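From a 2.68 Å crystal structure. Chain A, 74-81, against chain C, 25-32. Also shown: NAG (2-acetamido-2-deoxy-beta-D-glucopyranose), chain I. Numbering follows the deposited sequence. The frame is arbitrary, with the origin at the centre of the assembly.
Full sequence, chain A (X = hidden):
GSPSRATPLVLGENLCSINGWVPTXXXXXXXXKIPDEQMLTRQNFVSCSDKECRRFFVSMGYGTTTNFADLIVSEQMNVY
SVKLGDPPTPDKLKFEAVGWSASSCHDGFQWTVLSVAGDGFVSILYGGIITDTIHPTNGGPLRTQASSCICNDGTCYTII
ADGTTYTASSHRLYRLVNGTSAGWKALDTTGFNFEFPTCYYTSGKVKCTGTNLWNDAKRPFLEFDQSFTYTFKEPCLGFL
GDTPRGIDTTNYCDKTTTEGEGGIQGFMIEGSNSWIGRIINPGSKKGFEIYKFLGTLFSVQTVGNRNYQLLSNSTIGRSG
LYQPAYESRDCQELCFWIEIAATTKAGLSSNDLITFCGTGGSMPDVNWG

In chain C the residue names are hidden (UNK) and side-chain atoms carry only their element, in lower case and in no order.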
# COMPACT_ATOMS: atom_id res chain seq x y z
N SER A 74 32.60 5.21 -1.77
CA SER A 74 32.33 6.11 -2.88
C SER A 74 31.35 7.21 -2.50
O SER A 74 30.45 7.01 -1.69
CB SER A 74 31.77 5.33 -4.07
OG SER A 74 30.77 6.08 -4.74
N GLU A 75 31.52 8.38 -3.12
CA GLU A 75 30.64 9.54 -2.90
C GLU A 75 29.19 9.24 -3.27
O GLU A 75 28.29 10.03 -2.97
CB GLU A 75 31.11 10.73 -3.76
CG GLU A 75 31.78 11.88 -3.01
CD GLU A 75 32.26 13.00 -3.94
OE1 GLU A 75 31.63 13.19 -5.01
OE2 GLU A 75 33.26 13.68 -3.61
N GLN A 76 28.97 8.12 -3.95
CA GLN A 76 27.65 7.89 -4.52
C GLN A 76 26.91 6.66 -3.97
O GLN A 76 25.87 6.26 -4.50
CB GLN A 76 27.69 7.96 -6.07
CG GLN A 76 28.57 6.96 -6.80
CD GLN A 76 28.69 7.27 -8.31
OE1 GLN A 76 28.22 6.50 -9.17
NE2 GLN A 76 29.30 8.40 -8.63
N MET A 77 27.43 6.09 -2.89
CA MET A 77 26.69 5.07 -2.15
C MET A 77 25.62 5.67 -1.27
O MET A 77 25.84 6.68 -0.58
CB MET A 77 27.62 4.20 -1.30
CG MET A 77 28.68 3.58 -2.13
SD MET A 77 28.85 1.84 -1.83
CE MET A 77 30.65 1.76 -1.68
N ASN A 78 24.44 5.04 -1.32
CA ASN A 78 23.33 5.40 -0.46
C ASN A 78 22.98 4.28 0.50
O ASN A 78 23.39 3.14 0.31
CB ASN A 78 22.12 5.76 -1.31
CG ASN A 78 22.36 7.01 -2.12
OD1 ASN A 78 23.04 7.93 -1.67
ND2 ASN A 78 21.81 7.05 -3.33
N VAL A 79 22.25 4.64 1.55
CA VAL A 79 21.65 3.64 2.43
C VAL A 79 20.18 3.48 2.01
O VAL A 79 19.43 4.46 1.90
CB VAL A 79 21.73 4.06 3.90
CG1 VAL A 79 21.47 2.85 4.82
CG2 VAL A 79 23.09 4.68 4.20
N TYR A 80 19.79 2.25 1.73
CA TYR A 80 18.38 1.97 1.48
C TYR A 80 17.89 0.89 2.43
O TYR A 80 18.68 0.16 3.05
CB TYR A 80 18.15 1.48 0.04
CG TYR A 80 18.69 2.37 -1.07
CD1 TYR A 80 17.90 3.39 -1.62
CD2 TYR A 80 19.98 2.18 -1.59
CE1 TYR A 80 18.39 4.19 -2.65
CE2 TYR A 80 20.47 2.98 -2.61
CZ TYR A 80 19.67 3.97 -3.13
OH TYR A 80 20.14 4.76 -4.14
N SER A 81 16.57 0.78 2.55
CA SER A 81 16.00 -0.41 3.16
C SER A 81 14.86 -0.93 2.30
O SER A 81 14.26 -0.16 1.53
CB SER A 81 15.51 -0.15 4.59
OG SER A 81 14.33 0.64 4.58
N UNK C 25 17.27 13.36 1.38
CA UNK C 25 16.89 12.54 0.25
C UNK C 25 17.79 12.85 -0.93
O UNK C 25 18.19 14.00 -1.14
c UNK C 25 14.30 10.57 -3.64
c UNK C 25 14.43 9.92 -2.42
c UNK C 25 14.91 12.64 -2.59
c UNK C 25 15.04 12.00 -1.36
c UNK C 25 14.80 10.64 -1.30
o UNK C 25 13.94 9.84 -4.75
c UNK C 25 15.44 12.76 -0.13
c UNK C 25 14.54 11.93 -3.73
N UNK C 26 18.11 11.81 -1.70
CA UNK C 26 18.94 11.98 -2.89
C UNK C 26 18.50 11.04 -3.99
O UNK C 26 18.90 9.87 -4.02
c UNK C 26 22.74 12.07 -3.38
n UNK C 26 25.24 9.43 -2.82
n UNK C 26 25.46 11.72 -2.85
c UNK C 26 20.41 11.77 -2.57
n UNK C 26 23.40 10.78 -3.22
c UNK C 26 24.69 10.64 -2.96
c UNK C 26 21.30 11.95 -3.77
N UNK C 27 17.68 11.55 -4.90
CA UNK C 27 17.19 10.74 -6.00
C UNK C 27 18.29 10.06 -6.81
O UNK C 27 19.44 10.50 -6.85
N UNK C 28 17.90 8.98 -7.47
CA UNK C 28 18.82 8.09 -8.16
C UNK C 28 19.51 8.82 -9.30
O UNK C 28 20.67 8.53 -9.64
c UNK C 28 18.74 5.52 -8.44
c UNK C 28 19.36 5.39 -7.06
o UNK C 28 18.65 5.66 -6.06
o UNK C 28 20.56 5.03 -6.98
c UNK C 28 18.05 6.86 -8.67
N UNK C 29 18.80 9.80 -9.88
CA UNK C 29 19.32 10.59 -10.98
C UNK C 29 20.43 11.56 -10.63
O UNK C 29 21.01 12.18 -11.52
N UNK C 30 20.73 11.72 -9.35
CA UNK C 30 21.82 12.57 -8.92
C UNK C 30 23.15 11.85 -9.12
O UNK C 30 24.20 12.48 -9.28
c UNK C 30 22.84 13.80 -6.96
o UNK C 30 20.44 13.47 -7.15
c UNK C 30 21.71 12.87 -7.42
N UNK C 31 23.12 10.52 -9.09
CA UNK C 31 24.36 9.76 -9.08
C UNK C 31 24.42 8.78 -10.24
O UNK C 31 25.33 7.94 -10.33
o UNK C 31 23.54 8.14 -7.41
c UNK C 31 24.61 9.07 -7.70
c UNK C 31 24.72 10.14 -6.59
N UNK C 32 23.46 8.90 -11.14
CA UNK C 32 23.40 8.02 -12.29
C UNK C 32 22.10 8.20 -13.04
O UNK C 32 21.46 9.26 -12.95
C1 NAG I . 31.21 13.50 -9.13
C2 NAG I . 30.75 12.22 -8.45
C3 NAG I . 31.94 11.39 -7.97
C4 NAG I . 32.99 11.24 -9.06
C5 NAG I . 33.31 12.59 -9.68
C6 NAG I . 34.29 12.49 -10.84
C7 NAG I . 28.64 12.24 -7.18
C8 NAG I . 28.10 12.38 -5.79
N2 NAG I . 29.93 12.53 -7.29
O3 NAG I . 31.49 10.12 -7.53
O4 NAG I . 34.15 10.72 -8.47
O5 NAG I . 32.11 13.15 -10.17
O6 NAG I . 33.58 12.28 -12.03
O7 NAG I . 27.90 11.89 -8.12
O HOH W 1 21.64 9.19 -5.39

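Position 25 carries eight side-chain atoms: one carbon leading to a six-membered carbon ring, with a single oxygen on the far ring atom. It makes no contact with the chain A stretch, so the identification rests on shape alone. A phenol ring of this kind is tyrosine, Y25(C).

Position 26 has seven side-chain atoms: three carbons, a nitrogen, then a carbon bearing two more nitrogens. One terminal nitrogen at position 26 lies 3.1 Å from E75(A) O and 2.9 Å from N78(A) OD1. That planar end is a guanidinium, and the residue is arginine, R26(C). Its CA-to-CB bond points sideways, but the extended chain (chi1 and chi2 both t) brings the end close to chain A. NH2 donates to E75(A) O with an angle of 149°, and this oxygen lies at the guanidinium edge, near its plane. NH2 also makes a weak bond to N78(A) OD1, where the angle falls to 130°.

Position 27 has no side-chain atoms and is glycine, G27(C).

Position 28 shows three carbons, the third carrying two oxygens. One oxygen lies 2.6 Å from Y80(A) OH, near the plane of the tyrosine ring. A carboxylate on a chain of this length is glutamate, E28(C); the hydroxyl donates to its OE1.

Position 29 again lacks side-chain atoms and is glycine, G29(C), out of reach of chain A.

Position 30 has one carbon carrying an oxygen and a carbon, the branching of threonine. T30(C) turns inward on its own stretch: OG1 donates to G27(C) O at 3.1 Å, as does its backbone N, also at 3.1 Å.

Position 31 repeats that branched pattern; its CA-to-CB bond points toward chain A, and its CB lies 3.7 Å from Q76(A) CB. It is threonine, T31(C). The nearby Q76(A) OE1 and T31(C) O, 3.4 Å apart, are both acceptors and do not bond.

Position 32, without side-chain atoms, is glycine, G32(C).

The contact works through two polar anchors and a packed patch. R26(C) reads a backbone carbonyl and an asparagine side chain, while E28(C) receives the hydroxyl of Y80(A), itself an acceptor for N78(A) ND2 at 2.9 Å. N78(A) thus links both anchors. Water 1 adds a bridge between the chains, accepting from N78(A) ND2 at 3.0 Å and donating to G27(C) O at 2.9 Å. Beside this network, Q76(A) packs against T31(C). The sugar hydrogen-bonds to chain A's loop: NAG N2 donates to E75(A) OE1 at 2.9 Å, and Q76(A) NE2 donates to NAG O3 at 3.0 Å. Together the stretches bury 334 Å².

Chain C, residues 25-32: YRGEGTTG
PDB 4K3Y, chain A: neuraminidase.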